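Local coordinates for DNMT2 (Spodoptera frugiperda, PDB 4H0N), which probably methylates a cytosine in the anticodon loop of tRNA(Asp), and also cytosine in DNA, with S-adenosyl-L-methionine as methyl donor, at residues A[6-11]-A[30-35]; A[75-80]-A[115-120]; A[227-232]-A[244-249]. The protein carries 3 engineered substitutions. All coordinates share one frame; numbering follows the deposited sequence.

Contacts 1 and 2 belong to the same mixed sheet and meet each other: Tyr10 of contact 1 packs on Pro77 and Pro78 of contact 2, and both contacts touch the bound S-adenosyl-L-homocysteine. Each begins as buried parallel strand pairing with mostly apolar side chains and turns, past the strand ends, into loops that carry polar cofactor-binding groups; contact 2 goes further and reaches the probable catalytic cysteine. Contact 3 stands apart, its centre about 30 Å from that of contact 1 and 24 Å from that of contact 2. It is only partly buried, lies outside the main sheet, and depends on a serine hydroxyl, with an arginine salt-bridged to Asp221 beside it, where the other two use paired strands.

Contact 1: residues A[6-11]-A[30-35]. With SAH (S-adenosyl-L-homocysteine), chain E.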
loop_
_atom_site.group_PDB
_atom_site.type_symbol
_atom_site.label_atom_id
_atom_site.label_comp_id
_atom_site.label_asym_id
_atom_site.label_seq_id
_atom_site.Cartn_x
_atom_site.Cartn_y
_atom_site.Cartn_z
ATOM N N ILE A 6 18.285 -1.100 -8.034
ATOM C CA ILE A 6 17.309 -1.346 -6.979
ATOM C C ILE A 6 16.944 -2.825 -6.818
ATOM O O ILE A 6 16.734 -3.550 -7.793
ATOM C CB ILE A 6 16.028 -0.482 -7.148
ATOM C CG1 ILE A 6 16.342 0.999 -6.933
ATOM C CG2 ILE A 6 14.965 -0.887 -6.151
ATOM C CD1 ILE A 6 16.626 1.761 -8.193
ATOM N N LEU A 7 16.910 -3.267 -5.567
ATOM C CA LEU A 7 16.325 -4.545 -5.218
ATOM C C LEU A 7 14.978 -4.260 -4.585
ATOM O O LEU A 7 14.888 -3.550 -3.582
ATOM C CB LEU A 7 17.216 -5.296 -4.236
ATOM C CG LEU A 7 16.653 -6.646 -3.800
ATOM C CD1 LEU A 7 16.251 -7.466 -5.017
ATOM C CD2 LEU A 7 17.668 -7.397 -2.950
ATOM N N GLU A 8 13.927 -4.802 -5.185
ATOM C CA GLU A 8 12.569 -4.540 -4.734
ATOM C C GLU A 8 11.988 -5.783 -4.065
ATOM O O GLU A 8 11.584 -6.724 -4.744
ATOM C CB GLU A 8 11.716 -4.119 -5.927
ATOM C CG GLU A 8 10.304 -3.705 -5.599
ATOM C CD GLU A 8 9.489 -3.496 -6.855
ATOM O OE1 GLU A 8 8.358 -2.969 -6.755
ATOM O OE2 GLU A 8 9.986 -3.865 -7.946
ATOM N N LEU A 9 11.956 -5.779 -2.735
ATOM C CA LEU A 9 11.519 -6.942 -1.965
ATOM C C LEU A 9 10.054 -6.860 -1.589
ATOM O O LEU A 9 9.546 -5.778 -1.288
ATOM C CB LEU A 9 12.336 -7.064 -0.690
ATOM C CG LEU A 9 13.842 -7.151 -0.873
ATOM C CD1 LEU A 9 14.500 -7.299 0.488
ATOM C CD2 LEU A 9 14.179 -8.315 -1.791
ATOM N N TYR A 10 9.391 -8.014 -1.572
ATOM C CA TYR A 10 7.948 -8.074 -1.382
ATOM C C TYR A 10 7.298 -7.168 -2.424
ATOM O O TYR A 10 6.457 -6.327 -2.106
ATOM C CB TYR A 10 7.572 -7.650 0.034
ATOM C CG TYR A 10 8.413 -8.308 1.105
ATOM C CD1 TYR A 10 9.524 -7.667 1.634
ATOM C CD2 TYR A 10 8.096 -9.571 1.589
ATOM C CE1 TYR A 10 10.294 -8.262 2.620
ATOM C CE2 TYR A 10 8.855 -10.172 2.574
ATOM C CZ TYR A 10 9.958 -9.511 3.088
ATOM O OH TYR A 10 10.735 -10.099 4.071
ATOM N N SER A 11 7.712 -7.367 -3.674
ATOM C CA SER A 11 7.392 -6.470 -4.776
ATOM C C SER A 11 5.901 -6.302 -5.050
ATOM O O SER A 11 5.478 -5.250 -5.527
ATOM C CB SER A 11 8.106 -6.928 -6.050
ATOM O OG SER A 11 7.703 -8.234 -6.410
ATOM N N VAL A 30 16.829 -3.894 -10.752
ATOM C CA VAL A 30 17.583 -5.035 -11.250
ATOM C C VAL A 30 16.920 -6.341 -10.845
ATOM O O VAL A 30 17.181 -7.386 -11.439
ATOM C CB VAL A 30 19.060 -5.022 -10.766
ATOM C CG1 VAL A 30 19.700 -3.678 -11.064
ATOM C CG2 VAL A 30 19.154 -5.342 -9.281
ATOM N N ALA A 31 16.062 -6.273 -9.832
ATOM C CA ALA A 31 15.419 -7.471 -9.307
ATOM C C ALA A 31 14.232 -7.134 -8.412
ATOM O O ALA A 31 14.301 -6.207 -7.600
ATOM C CB ALA A 31 16.423 -8.328 -8.550
ATOM N N ALA A 32 13.149 -7.894 -8.582
ATOM C CA ALA A 32 11.976 -7.801 -7.728
ATOM C C ALA A 32 11.653 -9.203 -7.239
ATOM O O ALA A 32 11.631 -10.146 -8.030
ATOM C CB ALA A 32 10.815 -7.228 -8.502
ATOM N N VAL A 33 11.408 -9.347 -5.940
ATOM C CA VAL A 33 11.243 -10.668 -5.338
ATOM C C VAL A 33 9.904 -10.819 -4.626
ATOM O O VAL A 33 9.595 -10.066 -3.701
ATOM C CB VAL A 33 12.373 -10.967 -4.333
ATOM C CG1 VAL A 33 12.166 -12.319 -3.692
ATOM C CG2 VAL A 33 13.736 -10.901 -5.019
ATOM N N ASP A 34 9.117 -11.800 -5.058
ATOM C CA ASP A 34 7.821 -12.073 -4.454
ATOM C C ASP A 34 7.441 -13.522 -4.734
ATOM O O ASP A 34 7.723 -14.043 -5.811
ATOM C CB ASP A 34 6.761 -11.120 -5.014
ATOM C CG ASP A 34 5.472 -11.141 -4.214
ATOM O OD1 ASP A 34 5.017 -10.054 -3.795
ATOM O OD2 ASP A 34 4.908 -12.240 -4.012
ATOM N N ILE A 35 6.797 -14.167 -3.765
ATOM C CA ILE A 35 6.431 -15.576 -3.899
ATOM C C ILE A 35 4.988 -15.779 -4.342
ATOM O O ILE A 35 4.526 -16.915 -4.430
ATOM C CB ILE A 35 6.617 -16.344 -2.574
ATOM C CG1 ILE A 35 5.726 -15.744 -1.483
ATOM C CG2 ILE A 35 8.083 -16.358 -2.158
ATOM C CD1 ILE A 35 5.809 -16.460 -0.163
HETATM N N SAH E . 4.238 -3.385 -1.875
HETATM C CA SAH E . 3.779 -4.478 -2.726
HETATM C CB SAH E . 3.308 -5.700 -1.927
HETATM C CG SAH E . 3.336 -5.625 -0.402
HETATM S SD SAH E . 2.220 -6.851 0.337
HETATM C C SAH E . 2.720 -4.019 -3.733
HETATM O O SAH E . 1.778 -4.747 -4.052
HETATM O OXT SAH E . 2.784 -2.913 -4.266
HETATM C "C5'" SAH E . 3.563 -8.029 0.648
HETATM C "C4'" SAH E . 3.762 -9.065 -0.460
HETATM O "O4'" SAH E . 4.979 -9.752 -0.244
HETATM C "C3'" SAH E . 2.670 -10.125 -0.522
HETATM O "O3'" SAH E . 1.919 -9.966 -1.706
HETATM C "C2'" SAH E . 3.390 -11.465 -0.526
HETATM O "O2'" SAH E . 3.035 -12.236 -1.652
HETATM C "C1'" SAH E . 4.866 -11.118 -0.595
HETATM N N9 SAH E . 5.670 -11.952 0.323
HETATM C C8 SAH E . 5.343 -12.329 1.601
HETATM N N7 SAH E . 6.348 -13.085 2.101
HETATM C C5 SAH E . 7.314 -13.199 1.162
HETATM C C6 SAH E . 8.541 -13.853 1.148
HETATM N N6 SAH E . 8.951 -14.537 2.212
HETATM N N1 SAH E . 9.333 -13.790 0.019
HETATM C C2 SAH E . 8.906 -13.082 -1.086
HETATM N N3 SAH E . 7.686 -12.436 -1.067
HETATM C C4 SAH E . 6.901 -12.492 0.038
#
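Leu7 lays its CD1 methyl against the CB of Ala31, 3.6 Å away; CG lies anti to the backbone N (chi1 179°), which brings CD1 toward the neighbouring strand, and the same methyl reaches on to Val33 CG2. Leu9 follows on this face of the sheet, side by side with Val33 and pointing the same way, with CD2 4.1 Å from Val33 CB. On the other face Glu8 stretches its extended chain past Ala32, whose CB sits 3.5 Å from Glu8 OE2. That carboxylate is buried yet provided for, OE2 being hydrogen-bonded to Tyr43 OH and OE1 to His17 N.

Residues 6-9 and 30-33 run parallel, 7° apart, and their strands are joined through helix 15-23: a beta-alpha-beta crossover of the Rossmann-like class I methyltransferase fold. Glu8 serves the pairing with both backbone groups. Its N gives a nearly straight bond (168°) to Ala31 O at 2.8 Å, and its O takes the N-H of Val33 at 2.9 Å.

Past the strand ends the pair opens into the cofactor pocket. Ser11 N still bonds to Val33 O at 3.3 Å, but comes from above the carbonyl plane, and Ser11 OG rests against the CB of Asp34. Asp34 OD2 accepts the ribose hydroxyl O2' of S-adenosyl-L-homocysteine at 3.0 Å; Asn36 N bonds to the same oxygen and Gly12 N to OD1, which together probably hold the carboxylate in its orientation. Tyr10 meets the ribose O4' at its ring edge, in plane, while Ile35 sets its CG2 3.5 Å from the adenine C2.

Contact 2: residues A[75-80]-A[115-120]. With SAH (S-adenosyl-L-homocysteine), chain E.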
loop_
_atom_site.group_PDB
_atom_site.type_symbol
_atom_site.label_atom_id
_atom_site.label_comp_id
_atom_site.label_asym_id
_atom_site.label_seq_id
_atom_site.Cartn_x
_atom_site.Cartn_y
_atom_site.Cartn_z
ATOM N N MET A 75 11.327 -2.055 0.016
ATOM C CA MET A 75 10.679 -3.197 0.632
ATOM C C MET A 75 9.447 -2.860 1.456
ATOM O O MET A 75 9.427 -1.886 2.198
ATOM C CB MET A 75 11.687 -3.948 1.496
ATOM C CG MET A 75 12.306 -3.118 2.596
ATOM S SD MET A 75 13.394 -4.135 3.611
ATOM C CE MET A 75 13.929 -2.950 4.838
ATOM N N SER A 76 8.418 -3.688 1.325
ATOM C CA SER A 76 7.240 -3.562 2.170
ATOM C C SER A 76 6.844 -4.918 2.747
ATOM O O SER A 76 5.863 -5.520 2.313
ATOM C CB SER A 76 6.077 -2.926 1.398
ATOM O OG SER A 76 5.954 -3.477 0.100
ATOM N N PRO A 77 7.614 -5.399 3.738
ATOM C CA PRO A 77 7.378 -6.703 4.365
ATOM C C PRO A 77 6.042 -6.754 5.100
ATOM O O PRO A 77 5.744 -5.863 5.895
ATOM C CB PRO A 77 8.541 -6.833 5.353
ATOM C CG PRO A 77 8.965 -5.434 5.634
ATOM C CD PRO A 77 8.744 -4.684 4.358
ATOM N N PRO A 78 5.244 -7.799 4.836
ATOM C CA PRO A 78 3.904 -7.952 5.404
ATOM C C PRO A 78 3.958 -8.284 6.887
ATOM O O PRO A 78 4.984 -8.761 7.375
ATOM C CB PRO A 78 3.353 -9.149 4.636
ATOM C CG PRO A 78 4.560 -9.962 4.329
ATOM C CD PRO A 78 5.626 -8.962 4.015
ATOM N N CYS A 79 2.853 -8.088 7.590
ATOM C CA CYS A 79 2.757 -8.497 8.981
ATOM C C CYS A 79 2.214 -9.914 9.065
ATOM O O CYS A 79 1.044 -10.167 8.869
ATOM C CB CYS A 79 1.833 -7.563 9.726
ATOM S SG CYS A 79 2.091 -7.421 11.487
ATOM N N GLN A 80 3.108 -10.826 9.388
ATOM C CA GLN A 80 2.826 -12.223 9.434
ATOM C C GLN A 80 3.356 -12.700 10.738
ATOM O O GLN A 80 4.227 -12.084 11.302
ATOM C CB GLN A 80 3.533 -12.925 8.311
ATOM C CG GLN A 80 2.890 -12.693 6.984
ATOM C CD GLN A 80 3.495 -13.555 5.925
ATOM O OE1 GLN A 80 4.664 -13.453 5.648
ATOM N NE2 GLN A 80 2.690 -14.389 5.308
ATOM N N ILE A 115 18.051 2.426 1.800
ATOM C CA ILE A 115 16.957 1.517 2.105
ATOM C C ILE A 115 15.700 2.328 2.347
ATOM O O ILE A 115 15.731 3.316 3.078
ATOM C CB ILE A 115 17.251 0.689 3.372
ATOM C CG1 ILE A 115 18.491 -0.181 3.173
ATOM C CG2 ILE A 115 16.076 -0.188 3.726
ATOM C CD1 ILE A 115 18.881 -0.973 4.411
ATOM N N LEU A 116 14.599 1.926 1.716
ATOM C CA LEU A 116 13.283 2.481 2.037
ATOM C C LEU A 116 12.319 1.351 2.352
ATOM O O LEU A 116 12.121 0.455 1.535
ATOM C CB LEU A 116 12.729 3.329 0.885
ATOM C CG LEU A 116 11.434 4.107 1.164
ATOM C CD1 LEU A 116 11.428 5.391 0.355
ATOM C CD2 LEU A 116 10.178 3.288 0.864
ATOM N N MET A 117 11.713 1.404 3.534
ATOM C CA MET A 117 10.733 0.402 3.918
ATOM C C MET A 117 9.391 1.012 4.302
ATOM O O MET A 117 9.338 1.973 5.065
ATOM C CB MET A 117 11.260 -0.442 5.077
ATOM C CG MET A 117 10.215 -1.360 5.698
ATOM S SD MET A 117 10.631 -1.893 7.368
ATOM C CE MET A 117 11.227 -0.358 8.066
ATOM N N GLU A 118 8.313 0.446 3.765
ATOM C CA GLU A 118 6.962 0.723 4.249
ATOM C C GLU A 118 6.526 -0.378 5.224
ATOM O O GLU A 118 6.934 -1.530 5.094
ATOM C CB GLU A 118 5.965 0.816 3.090
ATOM C CG GLU A 118 4.535 1.091 3.544
ATOM C CD GLU A 118 3.504 0.858 2.460
ATOM O OE1 GLU A 118 3.626 1.474 1.380
ATOM O OE2 GLU A 118 2.566 0.062 2.692
ATOM N N ASN A 119 5.705 -0.023 6.205
ATOM C CA ASN A 119 5.242 -0.994 7.181
ATOM C C ASN A 119 3.862 -0.621 7.711
ATOM O O ASN A 119 3.315 0.408 7.331
ATOM C CB ASN A 119 6.253 -1.114 8.319
ATOM C CG ASN A 119 6.543 -2.553 8.687
ATOM O OD1 ASN A 119 5.645 -3.300 9.072
ATOM N ND2 ASN A 119 7.800 -2.953 8.553
ATOM N N VAL A 120 3.291 -1.454 8.574
ATOM C CA VAL A 120 1.963 -1.170 9.110
ATOM C C VAL A 120 2.046 -0.129 10.207
ATOM O O VAL A 120 3.103 0.074 10.802
ATOM C CB VAL A 120 1.276 -2.427 9.688
ATOM C CG1 VAL A 120 0.903 -3.397 8.577
ATOM C CG2 VAL A 120 2.161 -3.098 10.733
HETATM N N SAH E . 4.238 -3.385 -1.875
HETATM C CA SAH E . 3.779 -4.478 -2.726
HETATM C CB SAH E . 3.308 -5.700 -1.927
HETATM C CG SAH E . 3.336 -5.625 -0.402
HETATM S SD SAH E . 2.220 -6.851 0.337
HETATM C C SAH E . 2.720 -4.019 -3.733
HETATM O O SAH E . 1.778 -4.747 -4.052
HETATM O OXT SAH E . 2.784 -2.913 -4.266
HETATM C "C5'" SAH E . 3.563 -8.029 0.648
HETATM C "C4'" SAH E . 3.762 -9.065 -0.460
HETATM O "O4'" SAH E . 4.979 -9.752 -0.244
HETATM C "C3'" SAH E . 2.670 -10.125 -0.522
HETATM O "O3'" SAH E . 1.919 -9.966 -1.706
HETATM C "C2'" SAH E . 3.390 -11.465 -0.526
HETATM O "O2'" SAH E . 3.035 -12.236 -1.652
HETATM C "C1'" SAH E . 4.866 -11.118 -0.595
HETATM N N9 SAH E . 5.670 -11.952 0.323
HETATM C C8 SAH E . 5.343 -12.329 1.601
HETATM N N7 SAH E . 6.348 -13.085 2.101
HETATM C C5 SAH E . 7.314 -13.199 1.162
HETATM C C6 SAH E . 8.541 -13.853 1.148
HETATM N N6 SAH E . 8.951 -14.537 2.212
HETATM N N1 SAH E . 9.333 -13.790 0.019
HETATM C C2 SAH E . 8.906 -13.082 -1.086
HETATM N N3 SAH E . 7.686 -12.436 -1.067
HETATM C C4 SAH E . 6.901 -12.492 0.038
#
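Met75 joins the end of strand 72-75 to strand 114-119 with both backbone groups: its N bonds to Leu116 O at 3.0 Å and its O takes the N-H of Glu118 at 3.0 Å, so the two bonds straddle Met117. Its side chain leaves between the backbone N and the carbonyl carbon (chi1 59°), then runs extended until CE meets Ile115 CG2 at 3.7 Å and also touches Met117 CB. Phe99 and Leu102 of helix 99-105 pack on it too.

At Ser76 the strand gives way to loop, and OG accepts an N-H from the amino N of S-adenosyl-L-homocysteine, N to Ser76 OG 2.6 Å. Pro77 crosses Met117 at about a right angle, Pro77 CD 3.9 Å from Met117 CG, and puts its CG beside Asn119 ND2. Asn119 ND2 makes a weak hydrogen bond to Met117 SD, while its OD1 accepts the N-H of Val120. An alanine here would probably leave the Val120 N-H without that partner and open a gap beside the Pro77 ring.

Pro78 turns to the cofactor, its CG 3.7 Å from the adenine C8. Cys79, the probable active-site residue, lies with SG 4.4 Å from Val120 CG2, a loose apolar touch.

The Pro-Cys loop and the Glu-Asn-Val sequence are signature motifs of C5-cytosine methyltransferases, and here they lie together at the ends of adjacent parallel strands. Chemically the contact passes from paired backbone and buried methionines to a sparser, more exposed end where only side chains touch, consistent with the strand pairing helping to position the loop that binds the cofactor and carries the probable catalytic thiol.

Contact 3: residues A[227-232]-A[244-249]; sequences SKRSCC and TGSIFT
Residues 229-232 and 244-246 pass each other in nearly opposite directions, 165° apart, and their backbones come nearest, CA to CA, at Cys231 and Gly245, 5.0 Å. They do not pair as strands: a long, bent CA-H...O contact, Gly245 CA to Cys232 O at 3.5 Å, joins the main chains there. Gly245 has an extended backbone with positive phi (156°), where a CB would press on the carbonyl O of Thr244. Farther on, Ile247 of strand 247-248 bonds through its backbone to Asp221 and Cys223, alongside the parallel strand 222-223.

Ser246 is the side chain that bridges the two segments. Its OG, anti to its own carbonyl carbon, reaches across to accept the Cys231 N-H in an almost straight bond (173°), Cys231 N to Ser246 OG 2.7 Å. Cys231 points its CB at this oxygen, 3.4 Å away, and Ser230 CB stands 3.8 Å from the same Ser246 OG. The Ser230 hydroxyl turns elsewhere, to Asn157 ND2 and Pro156 O. Arg229 folds its chain back, bent at chi2 and chi3, so that the guanidinium lies with Cys231 SG at its edge, in plane; NH2 forms a salt bridge with Asp221 OD1.

Asp221 OD1 is hydrogen-bonded to Ser246 OG as well, and so links the serine to the arginine. The Cys232 side chain is about 13 Å from the bound S-adenosyl-L-homocysteine, and the contact ties loop to loop in a part of the chain outside the main sheet. The chemistry implies that a buried hydroxyl, held between a backbone N-H and a carboxylate, probably holds the two loops together, while the exposed arginine probably offsets the charge of Asp221.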
loop_
_atom_site.group_PDB
_atom_site.type_symbol
_atom_site.label_atom_id
_atom_site.label_comp_id
_atom_site.label_asym_id
_atom_site.label_seq_id
_atom_site.Cartn_x
_atom_site.Cartn_y
_atom_site.Cartn_z
ATOM N N SER A 227 -16.244 14.637 -2.472
ATOM C CA SER A 227 -15.437 14.144 -1.350
ATOM C C SER A 227 -13.938 14.389 -1.523
ATOM O O SER A 227 -13.365 14.128 -2.582
ATOM C CB SER A 227 -15.670 12.645 -1.129
ATOM O OG SER A 227 -16.732 12.402 -0.225
ATOM N N LYS A 228 -13.300 14.871 -0.465
ATOM C CA LYS A 228 -11.861 15.082 -0.484
ATOM C C LYS A 228 -11.151 14.078 0.410
ATOM O O LYS A 228 -9.999 14.275 0.795
ATOM C CB LYS A 228 -11.524 16.511 -0.065
ATOM C CG LYS A 228 -11.543 17.498 -1.221
ATOM C CD LYS A 228 -12.441 18.681 -0.944
ATOM C CE LYS A 228 -12.387 19.688 -2.091
ATOM N NZ LYS A 228 -11.027 20.289 -2.248
ATOM N N ARG A 229 -11.845 12.989 0.723
ATOM C CA ARG A 229 -11.314 11.949 1.592
ATOM C C ARG A 229 -11.986 10.629 1.266
ATOM O O ARG A 229 -13.050 10.599 0.654
ATOM C CB ARG A 229 -11.598 12.297 3.049
ATOM C CG ARG A 229 -13.061 12.617 3.312
ATOM C CD ARG A 229 -13.505 12.190 4.704
ATOM N NE ARG A 229 -13.213 10.783 4.967
ATOM C CZ ARG A 229 -13.907 9.767 4.464
ATOM N NH1 ARG A 229 -14.936 9.997 3.661
ATOM N NH2 ARG A 229 -13.565 8.521 4.759
ATOM N N SER A 230 -11.364 9.533 1.680
ATOM C CA SER A 230 -11.982 8.216 1.576
ATOM C C SER A 230 -11.296 7.290 2.552
ATOM O O SER A 230 -10.145 7.517 2.928
ATOM C CB SER A 230 -11.859 7.656 0.161
ATOM O OG SER A 230 -10.503 7.502 -0.205
ATOM N N CYS A 231 -11.998 6.248 2.970
ATOM C CA CYS A 231 -11.414 5.288 3.898
ATOM C C CYS A 231 -10.348 4.426 3.238
ATOM O O CYS A 231 -10.280 4.327 2.017
ATOM C CB CYS A 231 -12.494 4.414 4.533
ATOM S SG CYS A 231 -13.429 5.244 5.839
ATOM N N CYS A 232 -9.518 3.808 4.070
ATOM C CA CYS A 232 -8.453 2.915 3.613
ATOM C C CYS A 232 -8.990 1.621 2.995
ATOM O O CYS A 232 -9.734 0.873 3.635
ATOM C CB CYS A 232 -7.530 2.573 4.784
ATOM S SG CYS A 232 -6.046 1.655 4.326
ATOM N N THR A 244 -13.269 -1.923 5.425
ATOM C CA THR A 244 -12.536 -2.403 4.261
ATOM C C THR A 244 -12.295 -1.324 3.208
ATOM O O THR A 244 -11.414 -1.463 2.358
ATOM C CB THR A 244 -13.293 -3.542 3.596
ATOM O OG1 THR A 244 -14.522 -3.035 3.067
ATOM C CG2 THR A 244 -13.587 -4.645 4.611
ATOM N N GLY A 245 -13.083 -0.257 3.257
ATOM C CA GLY A 245 -12.942 0.821 2.301
ATOM C C GLY A 245 -14.229 1.600 2.143
ATOM O O GLY A 245 -15.270 1.201 2.663
ATOM N N SER A 246 -14.159 2.714 1.421
ATOM C CA SER A 246 -15.330 3.552 1.210
ATOM C C SER A 246 -16.244 3.039 0.106
ATOM O O SER A 246 -15.835 2.271 -0.769
ATOM C CB SER A 246 -14.920 4.994 0.907
ATOM O OG SER A 246 -14.531 5.674 2.086
ATOM N N ILE A 247 -17.490 3.489 0.169
ATOM C CA ILE A 247 -18.508 3.187 -0.829
ATOM C C ILE A 247 -18.850 4.483 -1.569
ATOM O O ILE A 247 -18.791 5.567 -0.985
ATOM C CB ILE A 247 -19.752 2.579 -0.146
ATOM C CG1 ILE A 247 -19.426 1.168 0.332
ATOM C CG2 ILE A 247 -20.936 2.530 -1.079
ATOM C CD1 ILE A 247 -18.809 0.309 -0.738
ATOM N N PHE A 248 -19.175 4.380 -2.854
ATOM C CA PHE A 248 -19.451 5.563 -3.661
ATOM C C PHE A 248 -20.871 5.583 -4.219
ATOM O O PHE A 248 -21.451 4.535 -4.509
ATOM C CB PHE A 248 -18.448 5.660 -4.812
ATOM C CG PHE A 248 -18.762 6.749 -5.789
ATOM C CD1 PHE A 248 -18.435 8.061 -5.502
ATOM C CD2 PHE A 248 -19.399 6.466 -6.987
ATOM C CE1 PHE A 248 -18.734 9.077 -6.391
ATOM C CE2 PHE A 248 -19.696 7.473 -7.881
ATOM C CZ PHE A 248 -19.363 8.781 -7.585
ATOM N N THR A 249 -21.414 6.788 -4.375
ATOM C CA THR A 249 -22.675 6.991 -5.076
ATOM C C THR A 249 -22.617 8.286 -5.875
ATOM O O THR A 249 -21.806 9.163 -5.586
ATOM C CB THR A 249 -23.870 7.055 -4.116
ATOM O OG1 THR A 249 -25.082 6.987 -4.874
ATOM C CG2 THR A 249 -23.859 8.342 -3.325
#